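Local coordinates for putative sugar ABC transporter, substrate-binding protein (Clostridium phytofermentans, PDB 4WZZ) that probably serves as the substrate-binding component of an ABC sugar importer and holds L-rhamnose in the cleft between its two lobes, at residues 70-75 / 141-146; 172-177 / 290-295. All coordinates share one frame; numbering follows the deposited sequence.

Contact 1 of 2, residues 70-75 / 141-146; sequences QKESEG and SLDSAT. With RAM (alpha-L-rhamnopyranose), chain B.
E72 and D143 show how two acidic side chains can share a buried corner when one of them serves a ligand. The E72 chain runs straight out from helix 67-82, with CG anti to the backbone N (chi1 -177°), and brings OE1 to within 3.1 Å of D143 CB. The two side chains cross at about a right angle and their carboxylate planes stand 67° apart, so the groups do not stack. E72 OE1 nevertheless lies 3.6 Å from D143 OD2, a like-charge proximity that would probably favour a proton on one of the two acids. The aliphatic part of E72 has a different neighbour: L142 comes from the opposite direction, its CD1 branch 3.8 Å from E72 CG. L302 of helix 299-315 also touches E72, and A306 of the same helix touches L142, which makes this the tightly packed side. The loose side is the outer face of helix 67-82, where Q70 and E74 are exposed and contribute nothing across the contact.

D143 directs its carboxylate at the sugar. The residue has positive phi and is the centre of a gamma turn, in which S144 N donates to L142 O over 2.6 Å. L-Rhamnose is gripped twice, through O4 to D143 OD1 at 2.7 Å and through O3 to D143 OD2 at 2.6 Å. Y68 and Q157 also hydrogen-bond to OD1, so the orientation of the carboxylate is fixed from several directions. A carboxylate carried just beyond the C-terminal end of a parallel strand, at the mouth of a Rossmann-like lobe, is in keeping with the sugar site of a type I periplasmic binding protein.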
loop_
_atom_site.group_PDB
_atom_site.type_symbol
_atom_site.label_atom_id
_atom_site.label_comp_id
_atom_site.label_asym_id
_atom_site.label_seq_id
_atom_site.Cartn_x
_atom_site.Cartn_y
_atom_site.Cartn_z
ATOM N N GLN A 70 0.142 -10.580 -3.193
ATOM C CA GLN A 70 -0.572 -11.850 -3.304
ATOM C C GLN A 70 -1.786 -11.917 -2.376
ATOM O O GLN A 70 -2.817 -12.517 -2.723
ATOM C CB GLN A 70 0.404 -12.996 -3.046
ATOM C CG GLN A 70 1.413 -13.058 -4.153
ATOM C CD GLN A 70 2.636 -13.914 -3.825
ATOM O OE1 GLN A 70 2.506 -15.041 -3.358
ATOM N NE2 GLN A 70 3.825 -13.377 -4.084
ATOM N N LYS A 71 -1.674 -11.320 -1.193
ATOM C CA LYS A 71 -2.793 -11.326 -0.253
ATOM C C LYS A 71 -3.896 -10.406 -0.764
ATOM O O LYS A 71 -5.079 -10.708 -0.624
ATOM C CB LYS A 71 -2.330 -10.930 1.153
ATOM C CG LYS A 71 -1.447 -12.043 1.778
ATOM C CD LYS A 71 -0.730 -11.611 3.006
ATOM C CE LYS A 71 0.419 -12.586 3.376
ATOM N NZ LYS A 71 -0.020 -14.015 3.409
ATOM N N GLU A 72 -3.488 -9.285 -1.355
ATOM C CA GLU A 72 -4.420 -8.354 -1.975
ATOM C C GLU A 72 -5.187 -9.032 -3.104
ATOM O O GLU A 72 -6.420 -8.955 -3.194
ATOM C CB GLU A 72 -3.595 -7.187 -2.508
ATOM C CG GLU A 72 -4.351 -6.040 -3.132
ATOM C CD GLU A 72 -3.361 -5.011 -3.608
ATOM O OE1 GLU A 72 -3.152 -4.016 -2.885
ATOM O OE2 GLU A 72 -2.706 -5.249 -4.649
ATOM N N SER A 73 -4.467 -9.712 -3.971
ATOM C CA SER A 73 -5.113 -10.349 -5.109
ATOM C C SER A 73 -5.984 -11.545 -4.677
ATOM O O SER A 73 -7.022 -11.800 -5.277
ATOM C CB SER A 73 -4.063 -10.735 -6.171
ATOM O OG SER A 73 -3.141 -11.676 -5.659
ATOM N N GLU A 74 -5.571 -12.242 -3.619
ATOM C CA GLU A 74 -6.362 -13.335 -3.045
ATOM C C GLU A 74 -7.728 -12.837 -2.565
ATOM O O GLU A 74 -8.766 -13.456 -2.843
ATOM C CB GLU A 74 -5.597 -13.947 -1.871
ATOM C CG GLU A 74 -6.394 -14.946 -1.021
ATOM C CD GLU A 74 -5.731 -15.226 0.337
ATOM O OE1 GLU A 74 -4.486 -15.414 0.374
ATOM O OE2 GLU A 74 -6.452 -15.252 1.368
ATOM N N GLY A 75 -7.722 -11.720 -1.847
ATOM C CA GLY A 75 -8.940 -11.148 -1.307
ATOM C C GLY A 75 -9.852 -10.677 -2.419
ATOM O O GLY A 75 -11.072 -10.777 -2.311
ATOM N N SER A 141 -8.999 1.660 -9.226
ATOM C CA SER A 141 -7.633 1.578 -8.744
ATOM C C SER A 141 -7.687 1.218 -7.266
ATOM O O SER A 141 -8.658 1.553 -6.590
ATOM C CB SER A 141 -6.945 2.921 -9.002
ATOM O OG SER A 141 -5.615 2.941 -8.567
ATOM N N LEU A 142 -6.659 0.510 -6.781
ATOM C CA LEU A 142 -6.527 0.173 -5.367
ATOM C C LEU A 142 -5.056 0.227 -4.968
ATOM O O LEU A 142 -4.175 0.084 -5.818
ATOM C CB LEU A 142 -7.101 -1.211 -5.015
ATOM C CG LEU A 142 -6.276 -2.458 -5.354
ATOM C CD1 LEU A 142 -6.886 -3.709 -4.740
ATOM C CD2 LEU A 142 -6.143 -2.626 -6.857
ATOM N N ASP A 143 -4.819 0.419 -3.670
ATOM C CA ASP A 143 -3.479 0.307 -3.051
ATOM C C ASP A 143 -2.588 1.484 -3.423
ATOM O O ASP A 143 -2.037 2.167 -2.548
ATOM C CB ASP A 143 -2.818 -1.021 -3.438
ATOM C CG ASP A 143 -1.461 -1.219 -2.800
ATOM O OD1 ASP A 143 -1.324 -0.986 -1.582
ATOM O OD2 ASP A 143 -0.550 -1.629 -3.536
ATOM N N SER A 144 -2.432 1.707 -4.718
ATOM C CA SER A 144 -1.622 2.802 -5.236
ATOM C C SER A 144 -2.374 3.417 -6.419
ATOM O O SER A 144 -2.698 2.734 -7.395
ATOM C CB SER A 144 -0.244 2.271 -5.654
ATOM O OG SER A 144 0.580 3.296 -6.191
ATOM N N ALA A 145 -2.677 4.702 -6.315
ATOM C CA ALA A 145 -3.639 5.317 -7.234
ATOM C C ALA A 145 -3.060 5.627 -8.614
ATOM O O ALA A 145 -1.945 6.148 -8.737
ATOM C CB ALA A 145 -4.204 6.598 -6.611
ATOM N N THR A 146 -3.847 5.340 -9.651
ATOM C CA THR A 146 -3.644 5.970 -10.941
ATOM C C THR A 146 -4.183 7.377 -10.782
ATOM O O THR A 146 -4.880 7.673 -9.812
ATOM C CB THR A 146 -4.477 5.337 -12.055
ATOM O OG1 THR A 146 -5.865 5.430 -11.704
ATOM C CG2 THR A 146 -4.095 3.886 -12.247
HETATM C C1 RAM B . 4.330 -2.874 -0.599
HETATM C C2 RAM B . 3.674 -2.241 -1.820
HETATM C C3 RAM B . 2.251 -1.760 -1.535
HETATM C C4 RAM B . 2.194 -0.949 -0.245
HETATM C C5 RAM B . 2.855 -1.717 0.898
HETATM C C6 RAM B . 2.907 -0.894 2.175
HETATM O O1 RAM B . 3.731 -4.099 -0.354
HETATM O O2 RAM B . 4.503 -1.183 -2.191
HETATM O O3 RAM B . 1.828 -1.014 -2.673
HETATM O O4 RAM B . 0.845 -0.657 0.075
HETATM O O5 RAM B . 4.168 -2.080 0.564
#

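Contact 2 of 2, residues 172-177 / 290-295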
loop_
_atom_site.group_PDB
_atom_site.type_symbol
_atom_site.label_atom_id
_atom_site.label_comp_id
_atom_site.label_asym_id
_atom_site.label_seq_id
_atom_site.Cartn_x
_atom_site.Cartn_y
_atom_site.Cartn_z
ATOM N N LEU A 172 9.112 9.989 16.015
ATOM C CA LEU A 172 9.361 10.896 17.120
ATOM C C LEU A 172 9.544 10.106 18.425
ATOM O O LEU A 172 10.395 10.420 19.242
ATOM C CB LEU A 172 8.211 11.898 17.250
ATOM C CG LEU A 172 8.391 12.929 18.369
ATOM C CD1 LEU A 172 9.573 13.843 18.076
ATOM C CD2 LEU A 172 7.127 13.734 18.557
ATOM N N ASP A 173 8.701 9.099 18.613
ATOM C CA ASP A 173 8.739 8.263 19.806
ATOM C C ASP A 173 9.998 7.417 19.839
ATOM O O ASP A 173 10.784 7.461 20.787
ATOM C CB ASP A 173 7.501 7.361 19.815
ATOM C CG ASP A 173 7.482 6.400 20.989
ATOM O OD1 ASP A 173 7.970 6.764 22.089
ATOM O OD2 ASP A 173 6.957 5.287 20.820
ATOM N N ILE A 174 10.198 6.644 18.775
ATOM C CA ILE A 174 11.260 5.659 18.728
ATOM C C ILE A 174 12.663 6.296 18.735
ATOM O O ILE A 174 13.612 5.711 19.260
ATOM C CB ILE A 174 11.049 4.739 17.500
ATOM C CG1 ILE A 174 9.750 3.944 17.675
ATOM C CG2 ILE A 174 12.225 3.844 17.296
ATOM C CD1 ILE A 174 9.220 3.367 16.346
ATOM N N SER A 175 12.792 7.496 18.176
ATOM C CA SER A 175 14.064 8.200 18.141
ATOM C C SER A 175 14.419 8.764 19.501
ATOM O O SER A 175 15.545 9.186 19.699
ATOM C CB SER A 175 14.014 9.369 17.152
ATOM O OG SER A 175 13.051 10.328 17.590
ATOM N N GLY A 176 13.459 8.822 20.418
ATOM C CA GLY A 176 13.655 9.529 21.677
ATOM C C GLY A 176 13.380 11.024 21.606
ATOM O O GLY A 176 13.587 11.752 22.579
ATOM N N GLY A 177 12.919 11.501 20.451
ATOM C CA GLY A 177 12.493 12.877 20.320
ATOM C C GLY A 177 13.375 13.749 19.441
ATOM O O GLY A 177 13.038 14.898 19.183
ATOM N N SER A 290 14.883 -4.598 16.188
ATOM C CA SER A 290 14.999 -3.258 15.606
ATOM C C SER A 290 13.672 -2.519 15.537
ATOM O O SER A 290 13.675 -1.304 15.479
ATOM C CB SER A 290 15.580 -3.306 14.193
ATOM O OG SER A 290 14.691 -3.972 13.339
ATOM N N CYS A 291 12.548 -3.232 15.554
ATOM C CA CYS A 291 11.262 -2.593 15.316
ATOM C C CYS A 291 10.339 -2.646 16.528
ATOM O O CYS A 291 9.778 -3.682 16.855
ATOM C CB CYS A 291 10.586 -3.287 14.134
ATOM S SG CYS A 291 8.958 -2.618 13.683
ATOM N N PRO A 292 10.162 -1.509 17.205
ATOM C CA PRO A 292 9.304 -1.490 18.386
ATOM C C PRO A 292 7.840 -1.618 18.018
ATOM O O PRO A 292 7.069 -2.157 18.809
ATOM C CB PRO A 292 9.578 -0.113 19.006
ATOM C CG PRO A 292 10.782 0.400 18.308
ATOM C CD PRO A 292 10.830 -0.221 16.976
ATOM N N TYR A 293 7.492 -1.145 16.825
ATOM C CA TYR A 293 6.139 -1.248 16.297
ATOM C C TYR A 293 6.099 -0.679 14.900
ATOM O O TYR A 293 7.014 0.043 14.464
ATOM C CB TYR A 293 5.085 -0.572 17.185
ATOM C CG TYR A 293 5.308 0.902 17.497
ATOM C CD1 TYR A 293 6.037 1.292 18.610
ATOM C CD2 TYR A 293 4.741 1.900 16.707
ATOM C CE1 TYR A 293 6.218 2.628 18.924
ATOM C CE2 TYR A 293 4.908 3.260 17.031
ATOM C CZ TYR A 293 5.654 3.603 18.135
ATOM O OH TYR A 293 5.857 4.932 18.478
HETATM N N MSE A 294 5.065 -1.085 14.177
HETATM C CA MSE A 294 4.869 -0.616 12.802
HETATM C C MSE A 294 3.370 -0.635 12.517
HETATM O O MSE A 294 2.565 -0.887 13.423
HETATM C CB MSE A 294 5.667 -1.481 11.833
HETATM C CG MSE A 294 5.395 -2.950 11.937
HETATM SE SE MSE A 294 3.883 -3.435 10.806
HETATM C CE MSE A 294 3.999 -5.430 11.017
ATOM N N PHE A 295 2.980 -0.325 11.284
ATOM C CA PHE A 295 1.567 -0.209 10.946
ATOM C C PHE A 295 1.245 -0.908 9.645
ATOM O O PHE A 295 2.076 -1.023 8.753
ATOM C CB PHE A 295 1.173 1.272 10.790
ATOM C CG PHE A 295 1.501 2.100 11.990
ATOM C CD1 PHE A 295 2.779 2.595 12.167
ATOM C CD2 PHE A 295 0.540 2.372 12.950
ATOM C CE1 PHE A 295 3.101 3.325 13.282
ATOM C CE2 PHE A 295 0.877 3.127 14.063
ATOM C CZ PHE A 295 2.144 3.582 14.219
#
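The phenol of Y293 donates to D173, with OH 2.6 Å from OD2, in an example of an aromatic ring held at its rim and packed on its face. The bond uses the anti lone pair of OD2, the one away from the other carboxylate oxygen. D173 OD2 sits at the ring edge, in its plane, and the carboxylate is turned only 28° from that plane. Y293 CG is placed between its backbone N and carbonyl carbon (chi1 56°), a rotation that swings the ring out from the strand's approach, across the gap to the helix end, so that OH arrives at D173.

I174 supplies the packing. From its CB, which points toward 290-295, the CG2 methyl branches off to lie 3.9 Å from P292 CG. The other branch begins at CG1, which meets P292 CG at 3.7 Å and, about a right angle away, Y293 CE1 at 4.0 Å. It ends in CD1, which approaches P292 CG and CD and at the same time rests over one face of the Y293 ring, 4.2 Å from the centroid and 19° off the normal, a CH-pi contact.

Just beyond, the chain leaves the helix: G176 has positive phi, and S175 OG accepts from G177 N in an ST turn. The contact thus joins the C-terminal end of helix 160-174 to the approach of strand 294-296. I174 also touches K269 and T271 of strand 269-272, and F295 packs on A166, L167 and A170 along the helix. Strand 294-296 pairs antiparallel with strand 357-359, from which K358 makes a cation-pi contact with Y293.

Contacts 1 and 2 lie in different lobes, with centres 27 Å apart and nearest atoms about 11 Å apart, so they share no packing. Contact 1 is buried, about 8 Å from the centre of the chain, and touches L-rhamnose directly; contact 2 is a surface contact about 20 Å from that centre. The sugar sits between the lobes, and D222 and T249, from the lobe that holds contact 2, also hydrogen-bond to it. Contact 2 is tied to the site through the chain: segment 290-295 passes from P292 and Y293 at the contact toward the cleft, until F295 O is 6.6 Å from RAM C6, and the pocket residue W297 follows shortly after.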